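Local atomic coordinates of extracellular ligand-binding receptor (Rhodopseudomonas palustris, PDB entry 3SG0), a protein that binds benzoyl-formic acid (phenylglyoxylate) and probably serves as a periplasmic solute-binding receptor for transport of aromatic acids. Residues A159-E173 against G187-S199. Residues are numbered along the deposited sequence; the frame is centred on the assembly and turned at random.
Sequences AKKVGYIGFSDAYGE and GFELTTHEVYARS. With 173 (benzoyl-formic acid), chain B.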
loop_
_atom_site.group_PDB
_atom_site.type_symbol
_atom_site.label_atom_id
_atom_site.label_comp_id
_atom_site.label_asym_id
_atom_site.label_seq_id
_atom_site.Cartn_x
_atom_site.Cartn_y
_atom_site.Cartn_z
ATOM N N ALA A 159 6.729 8.244 -25.519
ATOM C CA ALA A 159 7.790 7.257 -25.334
ATOM C C ALA A 159 7.496 6.003 -26.154
ATOM O O ALA A 159 6.365 5.522 -26.173
ATOM C CB ALA A 159 7.947 6.906 -23.857
ATOM N N LYS A 160 8.511 5.473 -26.831
ATOM C CA LYS A 160 8.338 4.256 -27.619
ATOM C C LYS A 160 9.123 3.075 -27.055
ATOM O O LYS A 160 8.763 1.921 -27.279
ATOM C CB LYS A 160 8.741 4.496 -29.076
ATOM C CG LYS A 160 8.016 5.659 -29.736
ATOM C CD LYS A 160 6.517 5.409 -29.834
ATOM C CE LYS A 160 6.202 4.284 -30.804
ATOM N NZ LYS A 160 4.737 4.170 -31.061
ATOM N N LYS A 161 10.197 3.371 -26.329
ATOM C CA LYS A 161 11.007 2.337 -25.695
ATOM C C LYS A 161 11.126 2.630 -24.208
ATOM O O LYS A 161 11.591 3.699 -23.819
ATOM C CB LYS A 161 12.396 2.260 -26.336
ATOM C CG LYS A 161 12.373 1.799 -27.789
ATOM C CD LYS A 161 13.776 1.532 -28.317
ATOM C CE LYS A 161 14.597 2.809 -28.399
ATOM N NZ LYS A 161 15.983 2.549 -28.889
ATOM N N VAL A 162 10.702 1.675 -23.384
ATOM C CA VAL A 162 10.672 1.860 -21.935
ATOM C C VAL A 162 11.438 0.737 -21.249
ATOM O O VAL A 162 11.100 -0.432 -21.402
ATOM C CB VAL A 162 9.217 1.904 -21.417
ATOM C CG1 VAL A 162 9.190 2.081 -19.902
ATOM C CG2 VAL A 162 8.441 3.019 -22.108
ATOM N N GLY A 163 12.491 1.092 -20.521
ATOM C CA GLY A 163 13.232 0.110 -19.747
ATOM C C GLY A 163 12.460 -0.281 -18.500
ATOM O O GLY A 163 11.551 0.435 -18.084
ATOM N N TYR A 164 12.809 -1.413 -17.900
ATOM C CA TYR A 164 12.132 -1.860 -16.691
ATOM C C TYR A 164 13.092 -2.502 -15.696
ATOM O O TYR A 164 13.887 -3.378 -16.055
ATOM C CB TYR A 164 11.017 -2.856 -17.030
ATOM C CG TYR A 164 10.318 -3.392 -15.806
ATOM C CD1 TYR A 164 10.861 -4.442 -15.072
ATOM C CD2 TYR A 164 9.126 -2.831 -15.363
ATOM C CE1 TYR A 164 10.229 -4.925 -13.933
ATOM C CE2 TYR A 164 8.491 -3.307 -14.237
ATOM C CZ TYR A 164 9.047 -4.346 -13.526
ATOM O OH TYR A 164 8.385 -4.791 -12.405
ATOM N N ILE A 165 12.995 -2.079 -14.440
ATOM C CA ILE A 165 13.592 -2.817 -13.331
ATOM C C ILE A 165 12.589 -2.821 -12.188
ATOM O O ILE A 165 11.924 -1.817 -11.933
ATOM C CB ILE A 165 14.945 -2.218 -12.872
ATOM C CG1 ILE A 165 15.544 -3.051 -11.737
ATOM C CG2 ILE A 165 14.812 -0.745 -12.481
ATOM C CD1 ILE A 165 16.962 -2.646 -11.360
ATOM N N GLY A 166 12.458 -3.948 -11.505
ATOM C CA GLY A 166 11.531 -4.012 -10.390
ATOM C C GLY A 166 11.939 -5.090 -9.411
ATOM O O GLY A 166 12.848 -5.883 -9.681
ATOM N N PHE A 167 11.273 -5.129 -8.267
ATOM C CA PHE A 167 11.570 -6.157 -7.285
ATOM C C PHE A 167 11.260 -7.537 -7.859
ATOM O O PHE A 167 10.263 -7.732 -8.569
ATOM C CB PHE A 167 10.707 -5.990 -6.039
ATOM C CG PHE A 167 11.097 -4.844 -5.131
ATOM C CD1 PHE A 167 12.402 -4.362 -5.039
ATOM C CD2 PHE A 167 10.126 -4.284 -4.317
ATOM C CE1 PHE A 167 12.708 -3.326 -4.153
ATOM C CE2 PHE A 167 10.421 -3.267 -3.439
ATOM C CZ PHE A 167 11.710 -2.787 -3.342
ATOM N N SER A 168 12.086 -8.508 -7.487
ATOM C CA SER A 168 11.860 -9.909 -7.831
ATOM C C SER A 168 10.871 -10.543 -6.848
ATOM O O SER A 168 11.195 -11.514 -6.154
ATOM C CB SER A 168 13.185 -10.670 -7.834
ATOM O OG SER A 168 13.927 -10.360 -6.670
ATOM N N ASP A 169 9.673 -9.977 -6.772
ATOM C CA ASP A 169 8.623 -10.525 -5.924
ATOM C C ASP A 169 7.270 -10.180 -6.524
ATOM O O ASP A 169 7.198 -9.577 -7.601
ATOM C CB ASP A 169 8.754 -10.047 -4.468
ATOM C CG ASP A 169 8.555 -8.545 -4.297
ATOM O OD1 ASP A 169 7.864 -7.905 -5.115
ATOM O OD2 ASP A 169 9.091 -8.005 -3.303
ATOM N N ALA A 170 6.197 -10.562 -5.842
ATOM C CA ALA A 170 4.866 -10.406 -6.416
ATOM C C ALA A 170 4.456 -8.941 -6.576
ATOM O O ALA A 170 3.629 -8.619 -7.425
ATOM C CB ALA A 170 3.834 -11.165 -5.600
ATOM N N TYR A 171 5.025 -8.051 -5.765
ATOM C CA TYR A 171 4.752 -6.625 -5.945
ATOM C C TYR A 171 5.336 -6.126 -7.265
ATOM O O TYR A 171 4.629 -5.560 -8.104
ATOM C CB TYR A 171 5.310 -5.802 -4.786
ATOM C CG TYR A 171 5.132 -4.311 -4.985
ATOM C CD1 TYR A 171 3.890 -3.711 -4.801
ATOM C CD2 TYR A 171 6.197 -3.508 -5.372
ATOM C CE1 TYR A 171 3.720 -2.361 -4.991
ATOM C CE2 TYR A 171 6.035 -2.151 -5.571
ATOM C CZ TYR A 171 4.789 -1.583 -5.373
ATOM O OH TYR A 171 4.580 -0.231 -5.546
ATOM N N GLY A 172 6.634 -6.336 -7.460
ATOM C CA GLY A 172 7.264 -5.904 -8.694
ATOM C C GLY A 172 6.627 -6.563 -9.899
ATOM O O GLY A 172 6.293 -5.904 -10.884
ATOM N N GLU A 173 6.447 -7.875 -9.827
ATOM C CA GLU A 173 5.931 -8.614 -10.975
ATOM C C GLU A 173 4.496 -8.237 -11.341
ATOM O O GLU A 173 4.096 -8.370 -12.495
ATOM C CB GLU A 173 6.077 -10.123 -10.765
ATOM C CG GLU A 173 7.525 -10.591 -10.844
ATOM C CD GLU A 173 8.139 -10.333 -12.213
ATOM O OE1 GLU A 173 7.742 -11.012 -13.183
ATOM O OE2 GLU A 173 9.005 -9.447 -12.330
ATOM N N GLY A 187 1.392 1.263 -27.570
ATOM C CA GLY A 187 2.299 1.755 -28.591
ATOM C C GLY A 187 3.744 1.925 -28.158
ATOM O O GLY A 187 4.513 2.617 -28.819
ATOM N N PHE A 188 4.125 1.308 -27.046
ATOM C CA PHE A 188 5.536 1.270 -26.682
ATOM C C PHE A 188 5.982 -0.158 -26.408
ATOM O O PHE A 188 5.158 -1.064 -26.316
ATOM C CB PHE A 188 5.869 2.219 -25.513
ATOM C CG PHE A 188 5.187 1.880 -24.209
ATOM C CD1 PHE A 188 5.721 0.927 -23.355
ATOM C CD2 PHE A 188 4.042 2.553 -23.817
ATOM C CE1 PHE A 188 5.104 0.633 -22.148
ATOM C CE2 PHE A 188 3.424 2.266 -22.610
ATOM C CZ PHE A 188 3.958 1.304 -21.778
ATOM N N GLU A 189 7.289 -0.364 -26.328
ATOM C CA GLU A 189 7.811 -1.678 -25.984
ATOM C C GLU A 189 8.621 -1.598 -24.697
ATOM O O GLU A 189 9.325 -0.619 -24.459
ATOM C CB GLU A 189 8.672 -2.243 -27.118
ATOM C CG GLU A 189 10.090 -1.701 -27.163
ATOM C CD GLU A 189 10.947 -2.394 -28.208
ATOM O OE1 GLU A 189 11.889 -3.119 -27.823
ATOM O OE2 GLU A 189 10.680 -2.211 -29.415
ATOM N N LEU A 190 8.496 -2.628 -23.866
ATOM C CA LEU A 190 9.362 -2.786 -22.705
ATOM C C LEU A 190 10.661 -3.423 -23.170
ATOM O O LEU A 190 10.654 -4.541 -23.687
ATOM C CB LEU A 190 8.707 -3.682 -21.657
ATOM C CG LEU A 190 7.530 -3.105 -20.873
ATOM C CD1 LEU A 190 7.074 -4.094 -19.812
ATOM C CD2 LEU A 190 7.914 -1.783 -20.232
ATOM N N THR A 191 11.773 -2.718 -22.988
ATOM C CA THR A 191 13.053 -3.164 -23.536
ATOM C C THR A 191 13.788 -4.166 -22.649
ATOM O O THR A 191 14.708 -4.849 -23.116
ATOM C CB THR A 191 14.009 -1.986 -23.785
ATOM O OG1 THR A 191 14.416 -1.427 -22.530
ATOM C CG2 THR A 191 13.342 -0.923 -24.630
ATOM N N THR A 192 13.409 -4.237 -21.375
ATOM C CA THR A 192 14.049 -5.160 -20.440
ATOM C C THR A 192 13.043 -5.691 -19.443
ATOM O O THR A 192 11.929 -5.177 -19.326
ATOM C CB THR A 192 15.185 -4.505 -19.613
ATOM O OG1 THR A 192 14.653 -3.459 -18.787
ATOM C CG2 THR A 192 16.288 -3.958 -20.499
ATOM N N HIS A 193 13.466 -6.715 -18.710
ATOM C CA HIS A 193 12.754 -7.196 -17.540
ATOM C C HIS A 193 13.797 -7.480 -16.463
ATOM O O HIS A 193 14.058 -8.634 -16.121
ATOM C CB HIS A 193 11.955 -8.460 -17.874
ATOM C CG HIS A 193 11.137 -8.983 -16.731
ATOM N ND1 HIS A 193 10.440 -10.169 -16.800
ATOM C CD2 HIS A 193 10.895 -8.478 -15.497
ATOM C CE1 HIS A 193 9.810 -10.377 -15.658
ATOM N NE2 HIS A 193 10.076 -9.369 -14.847
ATOM N N GLU A 194 14.414 -6.420 -15.946
ATOM C CA GLU A 194 15.432 -6.571 -14.912
ATOM C C GLU A 194 14.765 -6.593 -13.553
ATOM O O GLU A 194 13.729 -5.941 -13.343
ATOM C CB GLU A 194 16.453 -5.437 -14.980
ATOM C CG GLU A 194 17.292 -5.447 -16.250
ATOM C CD GLU A 194 18.083 -6.728 -16.417
ATOM O OE1 GLU A 194 18.811 -7.114 -15.483
ATOM O OE2 GLU A 194 17.975 -7.361 -17.488
ATOM N N VAL A 195 15.365 -7.329 -12.626
ATOM C CA VAL A 195 14.836 -7.419 -11.276
ATOM C C VAL A 195 15.950 -7.293 -10.240
ATOM O O VAL A 195 17.129 -7.492 -10.545
ATOM C CB VAL A 195 14.049 -8.738 -11.050
ATOM C CG1 VAL A 195 12.844 -8.821 -11.988
ATOM C CG2 VAL A 195 14.950 -9.954 -11.199
ATOM N N TYR A 196 15.563 -6.957 -9.015
ATOM C CA TYR A 196 16.481 -6.946 -7.892
ATOM C C TYR A 196 15.732 -7.277 -6.624
ATOM O O TYR A 196 14.503 -7.151 -6.568
ATOM C CB TYR A 196 17.234 -5.620 -7.770
ATOM C CG TYR A 196 16.488 -4.400 -7.256
ATOM C CD1 TYR A 196 16.884 -3.777 -6.072
ATOM C CD2 TYR A 196 15.467 -3.813 -7.994
ATOM C CE1 TYR A 196 16.259 -2.627 -5.613
ATOM C CE2 TYR A 196 14.832 -2.663 -7.543
ATOM C CZ TYR A 196 15.237 -2.073 -6.357
ATOM O OH TYR A 196 14.609 -0.916 -5.928
ATOM N N ALA A 197 16.473 -7.722 -5.614
ATOM C CA ALA A 197 15.896 -8.024 -4.316
ATOM C C ALA A 197 15.948 -6.785 -3.432
ATOM O O ALA A 197 16.833 -5.945 -3.573
ATOM C CB ALA A 197 16.613 -9.186 -3.670
ATOM N N ARG A 198 14.984 -6.663 -2.525
ATOM C CA ARG A 198 14.793 -5.403 -1.804
ATOM C C ARG A 198 16.031 -4.905 -1.063
ATOM O O ARG A 198 16.264 -3.694 -0.997
ATOM C CB ARG A 198 13.588 -5.475 -0.853
ATOM C CG ARG A 198 12.283 -5.847 -1.533
ATOM C CD ARG A 198 11.051 -5.374 -0.739
ATOM N NE ARG A 198 9.830 -5.834 -1.392
ATOM C CZ ARG A 198 8.647 -5.227 -1.356
ATOM N NH1 ARG A 198 8.465 -4.100 -0.675
ATOM N NH2 ARG A 198 7.638 -5.765 -2.025
ATOM N N SER A 199 16.827 -5.818 -0.505
ATOM C CA SER A 199 17.996 -5.399 0.267
ATOM C C SER A 199 19.299 -5.325 -0.524
ATOM O O SER A 199 20.350 -5.058 0.054
ATOM C CB SER A 199 18.201 -6.286 1.498
ATOM O OG SER A 199 17.144 -6.109 2.420
HETATM O O1B 173 B . 2.930 -4.290 -1.440
HETATM C C1 173 B . 4.108 -4.097 -1.300
HETATM O O1A 173 B . 5.052 -5.117 -1.288
HETATM C C2 173 B . 4.663 -2.699 -1.365
HETATM O O2 173 B . 5.837 -2.518 -1.496
HETATM C C1G 173 B . 3.694 -1.571 -1.196
HETATM C C2D 173 B . 2.654 -1.647 -0.083
HETATM C C2E 173 B . 1.649 -0.527 0.087
HETATM C C3 173 B . 1.685 0.659 -0.875
HETATM C C1E 173 B . 2.744 0.705 -1.993
HETATM C C1D 173 B . 3.762 -0.403 -2.162
#
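Residues 161-167 and 189-196 pair as parallel strands in two ladders, Val-162 beside Leu-190 and Ile-165 beside Glu-194, the register slipping by one residue between them. At the slip Tyr-164 O takes two donors, Thr-192 OG1 at 2.8 Å and Glu-194 N, from opposite faces of its plane. The neighbouring residue, His-193, gives Glu-173 OE2 a nearly straight bond of 2.7 Å from NE2 on the syn lone pair, carboxylate and imidazole almost coplanar; CG anti to the backbone N (chi1 -177°) turns the ring toward Glu-173 on helix 170-186. The strands and this helix form a beta-alpha-beta unit at the margin of the parallel sheet of this periplasmic-binding-protein fold, and the ligand sits beyond the strands' C-terminal ends. There Arg-198 CG makes a CH-pi contact over the centre of the Phe-167 ring, 3.5 Å from the centroid, and the guanidinium lies over the ring's rim, planes 28° apart; Tyr-196 crosses that ring obliquely. The Arg-198 guanidinium grips Asp-169 side-on, NE and NH2 both 3.0 Å from OD2, while Asp-169, the helix N-cap, accepts from Gly-172 N through OD1. NH2 also reaches O1A of benzoyl-formic acid at 2.8 Å and NH1 its keto O2; the keto group lies over one face of the Tyr-171 ring, and Thr-99 and Ala-121 N add further bonds. A leucine replacing Arg-198 would probably leave the ligand carboxylate and Asp-169 without their shared positive partner.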